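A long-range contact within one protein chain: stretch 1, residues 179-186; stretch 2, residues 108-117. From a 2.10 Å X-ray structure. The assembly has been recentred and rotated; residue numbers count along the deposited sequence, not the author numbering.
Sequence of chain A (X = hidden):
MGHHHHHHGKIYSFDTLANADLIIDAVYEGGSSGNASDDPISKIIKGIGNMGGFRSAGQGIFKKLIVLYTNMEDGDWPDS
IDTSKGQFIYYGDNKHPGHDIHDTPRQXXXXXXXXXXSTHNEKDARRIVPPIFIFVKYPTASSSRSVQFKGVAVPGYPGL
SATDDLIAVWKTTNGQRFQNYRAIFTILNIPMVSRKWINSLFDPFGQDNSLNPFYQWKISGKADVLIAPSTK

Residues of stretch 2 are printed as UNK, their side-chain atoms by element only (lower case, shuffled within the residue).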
ATOM      1  N   GLN A 179      13.848   6.291  15.572  1.00 15.35           N
ATOM      2  CA  GLN A 179      13.963   6.044  14.132  1.00 13.83           C
ATOM      3  C   GLN A 179      12.702   5.435  13.529  1.00 16.12           C
ATOM      4  O   GLN A 179      11.951   4.719  14.197  1.00 12.73           O
ATOM      5  CB  GLN A 179      15.154   5.126  13.847  1.00 14.87           C
ATOM      6  CG  GLN A 179      16.525   5.740  14.105  1.00 15.37           C
ATOM      7  CD  GLN A 179      17.641   4.789  13.717  1.00 21.85           C
ATOM      8  OE1 GLN A 179      17.754   3.691  14.267  1.00 20.91           O
ATOM      9  NE2 GLN A 179      18.455   5.199  12.740  1.00 17.70           N
ATOM     10  N   ASN A 180      12.489   5.722  12.252  1.00 14.06           N
ATOM     11  CA  ASN A 180      11.360   5.186  11.516  1.00 14.34           C
ATOM     12  C   ASN A 180      11.792   4.989  10.065  1.00 19.40           C
ATOM     13  O   ASN A 180      12.724   5.647   9.595  1.00 13.88           O
ATOM     14  CB  ASN A 180      10.146   6.137  11.611  1.00 11.38           C
ATOM     15  CG  ASN A 180       8.820   5.466  11.184  1.00 15.15           C
ATOM     16  OD1 ASN A 180       8.683   4.227  11.198  1.00 11.86           O
ATOM     17  ND2 ASN A 180       7.853   6.292  10.775  1.00 11.30           N
ATOM     18  N   TYR A 181      11.121   4.100   9.343  1.00 15.14           N
ATOM     19  CA  TYR A 181      11.496   3.881   7.951  1.00  9.70           C
ATOM     20  C   TYR A 181      10.845   4.885   7.011  1.00 12.31           C
ATOM     21  O   TYR A 181       9.675   5.256   7.161  1.00 10.90           O
ATOM     22  CB  TYR A 181      11.121   2.467   7.510  1.00 12.19           C
ATOM     23  CG  TYR A 181      12.137   1.410   7.882  1.00 14.07           C
ATOM     24  CD1 TYR A 181      13.503   1.599   7.647  1.00 13.28           C
ATOM     25  CD2 TYR A 181      11.735   0.237   8.499  1.00 12.13           C
ATOM     26  CE1 TYR A 181      14.424   0.631   8.002  1.00 14.85           C
ATOM     27  CE2 TYR A 181      12.651  -0.738   8.857  1.00 16.39           C
ATOM     28  CZ  TYR A 181      13.989  -0.533   8.605  1.00 15.93           C
ATOM     29  OH  TYR A 181      14.882  -1.510   8.956  1.00 18.43           O
ATOM     30  N   ARG A 182      11.631   5.326   6.042  1.00 13.44           N
ATOM     31  CA  ARG A 182      11.110   5.986   4.859  1.00 14.22           C
ATOM     32  C   ARG A 182      11.302   5.002   3.711  1.00 14.64           C
ATOM     33  O   ARG A 182      12.437   4.650   3.367  1.00 14.45           O
ATOM     34  CB  ARG A 182      11.837   7.305   4.603  1.00 15.06           C
ATOM     35  CG  ARG A 182      11.461   8.022   3.322  1.00 18.04           C
ATOM     36  CD  ARG A 182      12.365   9.227   3.197  1.00 20.53           C
ATOM     37  NE  ARG A 182      12.043  10.103   2.086  1.00 27.05           N
ATOM     38  CZ  ARG A 182      12.660  10.063   0.909  1.00 38.75           C
ATOM     39  NH1 ARG A 182      13.614   9.165   0.691  1.00 28.84           N
ATOM     40  NH2 ARG A 182      12.317  10.915  -0.049  1.00 30.91           N
ATOM     41  N   ALA A 183      10.197   4.526   3.151  1.00  9.71           N
ATOM     42  CA  ALA A 183      10.243   3.459   2.151  1.00 16.19           C
ATOM     43  C   ALA A 183       9.743   3.955   0.806  1.00 15.25           C
ATOM     44  O   ALA A 183       8.722   4.628   0.744  1.00 14.61           O
ATOM     45  CB  ALA A 183       9.400   2.251   2.613  1.00 11.04           C
ATOM     46  N   ILE A 184      10.436   3.588  -0.269  1.00 11.62           N
ATOM     47  CA  ILE A 184      10.073   4.053  -1.607  1.00 11.94           C
ATOM     48  C   ILE A 184       9.595   2.874  -2.476  1.00 13.78           C
ATOM     49  O   ILE A 184      10.265   1.848  -2.574  1.00 14.68           O
ATOM     50  CB  ILE A 184      11.258   4.781  -2.280  1.00 19.00           C
ATOM     51  CG1 ILE A 184      11.736   5.936  -1.389  1.00 15.03           C
ATOM     52  CG2 ILE A 184      10.889   5.263  -3.707  1.00 12.93           C
ATOM     53  CD1 ILE A 184      12.717   6.895  -2.056  1.00 25.32           C
ATOM     54  N   PHE A 185       8.419   3.028  -3.076  1.00 11.65           N
ATOM     55  CA  PHE A 185       7.787   1.977  -3.869  1.00 13.55           C
ATOM     56  C   PHE A 185       7.553   2.428  -5.301  1.00 18.34           C
ATOM     57  O   PHE A 185       7.449   3.625  -5.564  1.00 13.25           O
ATOM     58  CB  PHE A 185       6.435   1.572  -3.265  1.00 10.29           C
ATOM     59  CG  PHE A 185       6.530   0.983  -1.882  1.00 13.23           C
ATOM     60  CD1 PHE A 185       6.541   1.801  -0.756  1.00 12.60           C
ATOM     61  CD2 PHE A 185       6.617  -0.385  -1.706  1.00 12.17           C
ATOM     62  CE1 PHE A 185       6.625   1.249   0.522  1.00 13.87           C
ATOM     63  CE2 PHE A 185       6.698  -0.943  -0.428  1.00 12.71           C
ATOM     64  CZ  PHE A 185       6.700  -0.128   0.679  1.00 11.08           C
ATOM     65  N   THR A 186       7.433   1.451  -6.200  1.00 12.10           N
ATOM     66  CA  THR A 186       7.052   1.672  -7.588  1.00 11.46           C
ATOM     67  C   THR A 186       5.586   1.318  -7.793  1.00 13.18           C
ATOM     68  O   THR A 186       5.148   0.239  -7.395  1.00 13.67           O
ATOM     69  CB  THR A 186       7.877   0.804  -8.556  1.00 17.32           C
ATOM     70  OG1 THR A 186       9.265   1.094  -8.393  1.00 16.47           O
ATOM     71  CG2 THR A 186       7.436   1.038 -10.015  1.00 13.22           C
ATOM     72  N   UNK A 108       4.912  -3.332  10.966  1.00 16.91           N
ATOM     73  CA  UNK A 108       5.051  -2.727   9.651  1.00 14.02           C
ATOM     74  C   UNK A 108       6.523  -2.584   9.285  1.00 14.63           C
ATOM     75  O   UNK A 108       6.946  -3.005   8.211  1.00 14.01           O
ATOM     76  N   UNK A 109       7.303  -1.999  10.191  1.00 12.27           N
ATOM     77  CA  UNK A 109       8.719  -1.763   9.935  1.00 16.54           C
ATOM     78  C   UNK A 109       9.512  -3.047   9.775  1.00 13.56           C
ATOM     79  O   UNK A 109      10.344  -3.148   8.876  1.00 15.22           O
ATOM     80  n   UNK A 109       9.240   1.333  11.922  1.00 13.42           N
ATOM     81  c   UNK A 109       9.024   0.549  10.874  1.00 16.55           C
ATOM     82  c   UNK A 109       9.322  -0.912  11.051  1.00 15.70           C
ATOM     83  o   UNK A 109       8.591   0.974   9.804  1.00 17.71           O
ATOM     84  N   UNK A 110       9.246  -4.043  10.620  1.00  9.20           N
ATOM     85  CA  UNK A 110       9.933  -5.325  10.473  1.00 15.74           C
ATOM     86  C   UNK A 110       9.615  -5.944   9.099  1.00 17.99           C
ATOM     87  O   UNK A 110      10.471  -6.531   8.441  1.00 18.72           O
ATOM     88  c   UNK A 110       9.529  -6.277  11.603  1.00 15.14           C
ATOM     89  N   UNK A 111       8.375  -5.791   8.655  1.00 18.66           N
ATOM     90  CA  UNK A 111       7.968  -6.375   7.385  1.00 15.49           C
ATOM     91  C   UNK A 111       8.579  -5.599   6.218  1.00 14.03           C
ATOM     92  O   UNK A 111       9.037  -6.214   5.240  1.00 17.04           O
ATOM     93  c   UNK A 111       6.035  -7.107   5.947  1.00 22.42           C
ATOM     94  o   UNK A 111       5.888  -7.142   8.351  1.00 21.40           O
ATOM     95  c   UNK A 111       6.438  -6.419   7.246  1.00 18.62           C
ATOM     96  N   UNK A 112       8.597  -4.263   6.328  1.00 16.60           N
ATOM     97  CA  UNK A 112       9.255  -3.419   5.327  1.00 15.65           C
ATOM     98  C   UNK A 112      10.697  -3.867   5.152  1.00 15.13           C
ATOM     99  O   UNK A 112      11.163  -4.043   4.030  1.00 13.96           O
ATOM    100  c   UNK A 112       7.976   0.234   6.106  1.00 11.01           C
ATOM    101  c   UNK A 112       9.210  -1.937   5.703  1.00 12.93           C
ATOM    102  c   UNK A 112       7.881  -1.190   5.551  1.00 19.20           C
ATOM    103  c   UNK A 112       7.461  -1.144   4.114  1.00 12.89           C
ATOM    104  N   UNK A 113      11.400  -4.093   6.256  1.00 16.54           N
ATOM    105  CA  UNK A 113      12.792  -4.519   6.139  1.00 17.52           C
ATOM    106  C   UNK A 113      12.899  -5.846   5.376  1.00 15.41           C
ATOM    107  O   UNK A 113      13.753  -6.015   4.500  1.00 13.78           O
ATOM    108  c   UNK A 113      15.563  -5.345   8.781  1.00 27.53           C
ATOM    109  c   UNK A 113      14.908  -5.105   7.420  1.00 20.69           C
ATOM    110  n   UNK A 113      17.762  -5.265   7.579  1.00 41.18           N
ATOM    111  c   UNK A 113      16.955  -5.979   8.630  1.00 31.23           C
ATOM    112  c   UNK A 113      13.450  -4.646   7.520  1.00 15.99           C
ATOM    113  N   UNK A 114      12.021  -6.787   5.698  1.00 13.29           N
ATOM    114  CA  UNK A 114      12.027  -8.086   5.020  1.00 22.21           C
ATOM    115  C   UNK A 114      11.751  -7.965   3.525  1.00 14.00           C
ATOM    116  O   UNK A 114      12.424  -8.601   2.714  1.00 19.00           O
ATOM    117  c   UNK A 114      11.414  -9.575   6.998  1.00 39.87           C
ATOM    118  c   UNK A 114      10.994  -9.022   5.645  1.00 16.61           C
ATOM    119  s   UNK A 114      10.097 -10.569   7.700  1.00 61.91           S
ATOM    120  c   UNK A 114       9.621 -11.521   6.250  1.00 42.72           C
ATOM    121  N   UNK A 115      10.769  -7.134   3.182  1.00 13.81           N
ATOM    122  CA  UNK A 115      10.351  -6.950   1.799  1.00 16.20           C
ATOM    123  C   UNK A 115      11.443  -6.311   0.951  1.00 17.46           C
ATOM    124  O   UNK A 115      11.694  -6.750  -0.170  1.00 15.93           O
ATOM    125  c   UNK A 115       6.719  -5.625   2.136  1.00 19.23           C
ATOM    126  c   UNK A 115       7.464  -7.938   1.667  1.00 18.26           C
ATOM    127  c   UNK A 115       9.095  -6.093   1.731  1.00 13.87           C
ATOM    128  c   UNK A 115       7.819  -6.651   2.330  1.00 16.08           C
ATOM    129  N   UNK A 116      12.105  -5.282   1.476  1.00 13.21           N
ATOM    130  CA  UNK A 116      13.170  -4.650   0.696  1.00 13.41           C
ATOM    131  C   UNK A 116      14.428  -5.538   0.622  1.00 18.79           C
ATOM    132  O   UNK A 116      15.058  -5.636  -0.440  1.00 18.15           O
ATOM    133  c   UNK A 116      12.767  -1.349  -0.198  1.00 12.86           C
ATOM    134  c   UNK A 116      11.250  -2.142   1.484  1.00 10.12           C
ATOM    135  c   UNK A 116      11.824  -0.398  -0.605  1.00 14.84           C
ATOM    136  c   UNK A 116      10.307  -1.194   1.089  1.00 12.95           C
ATOM    137  c   UNK A 116      10.593  -0.321   0.047  1.00 13.94           C
ATOM    138  c   UNK A 116      13.494  -3.261   1.263  1.00 17.30           C
ATOM    139  c   UNK A 116      12.494  -2.214   0.854  1.00 13.81           C
ATOM    140  N   UNK A 117      14.757  -6.234   1.708  1.00 14.63           N
ATOM    141  CA  UNK A 117      15.902  -7.154   1.685  1.00 16.28           C
ATOM    142  C   UNK A 117      15.680  -8.298   0.678  1.00 19.11           C
ATOM    143  O   UNK A 117      16.591  -8.683  -0.036  1.00 19.70           O
ATOM    144  o   UNK A 117      17.094  -5.554   3.585  1.00 23.34           O
ATOM    145  c   UNK A 117      16.180  -7.721   3.086  1.00 16.36           C
ATOM    146  c   UNK A 117      16.739  -6.658   4.051  1.00 28.37           C
ATOM    147  o   UNK A 117      16.851  -6.935   5.266  1.00 22.89           O
TER

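Position 108 carries no side-chain atoms, and nothing of the strand comes near it; it is Gly108, and its O accepts the helical hydrogen bond from N of position 112.

Position 109 has two side-chain carbons, the second bearing one oxygen and one nitrogen. Its CB points toward the strand, and its nitrogen lies 3.0 Å from OD1 of Asn180, so this is Asn109. Asn109 ND2 donates to Asn180 OD1 in a nearly straight hydrogen bond (165°), while the backbone O of Asn109 sits 3.3 Å from CE2 of Tyr181, at the edge of that ring.

Position 110 has a single carbon, pointing away from the strand: Ala110. Position 111 has one carbon carrying an oxygen and a carbon, also directed away: Thr111. Neither touches stretch 1.

Position 112 shows four carbons, forked at the second, and reaches three strand residues. It is Leu112. Its CD1 packs 4.1 Å from Tyr181 CB; its CD2 lies 4.2 Å from Ala183 CB and 3.7 Å from Phe185 CZ, at the edge of the phenylalanine ring.

Position 113 has four carbons in a row ending in nitrogen; its CB lies 3.7 Å from Tyr181 OH, and the end of the chain leads away. It is Lys113.

Position 114 has two carbons, a sulfur and a final carbon, unbranched and out of reach: Met114. Position 115 has four carbons, forked at the second; its CA-to-CB bond points toward the strand, yet it makes no contact. It is Leu115.

Position 116 has one carbon and then a ring of six, which reaches Ala183, Ile184 O and the Phe185 ring. It is Phe116. Phe116 CZ is 3.8 Å from Ala183 CB, Phe116 CE2 is 3.4 Å from Ile184 O, and the ring's edge meets the face of Phe185, with centroids 5.3 Å apart and planes at 67°.

Position 117 has two carbons, the second with two oxygens; it touches nothing on stretch 1 and is Asp117. Lys113 NZ and Asp117 OD2, 3.0 Å apart, form a hydrogen-bonded salt bridge.

The helix crosses the strand at 45°, with the axes 9.1 Å apart at closest approach. Asn109, Leu112 and Phe116, spaced three and four residues apart, present side chains on the same side of the helix. Tyr181 and Ala183 point toward them, and Phe185 brings its ring end in. The small Ala183 side chain meets both Leu112 and Phe116. The rule combines one polar, directional clasp at Asn109 with apolar and aromatic packing farther along.

Stretch 2 (108-117) GNATLKMLFD
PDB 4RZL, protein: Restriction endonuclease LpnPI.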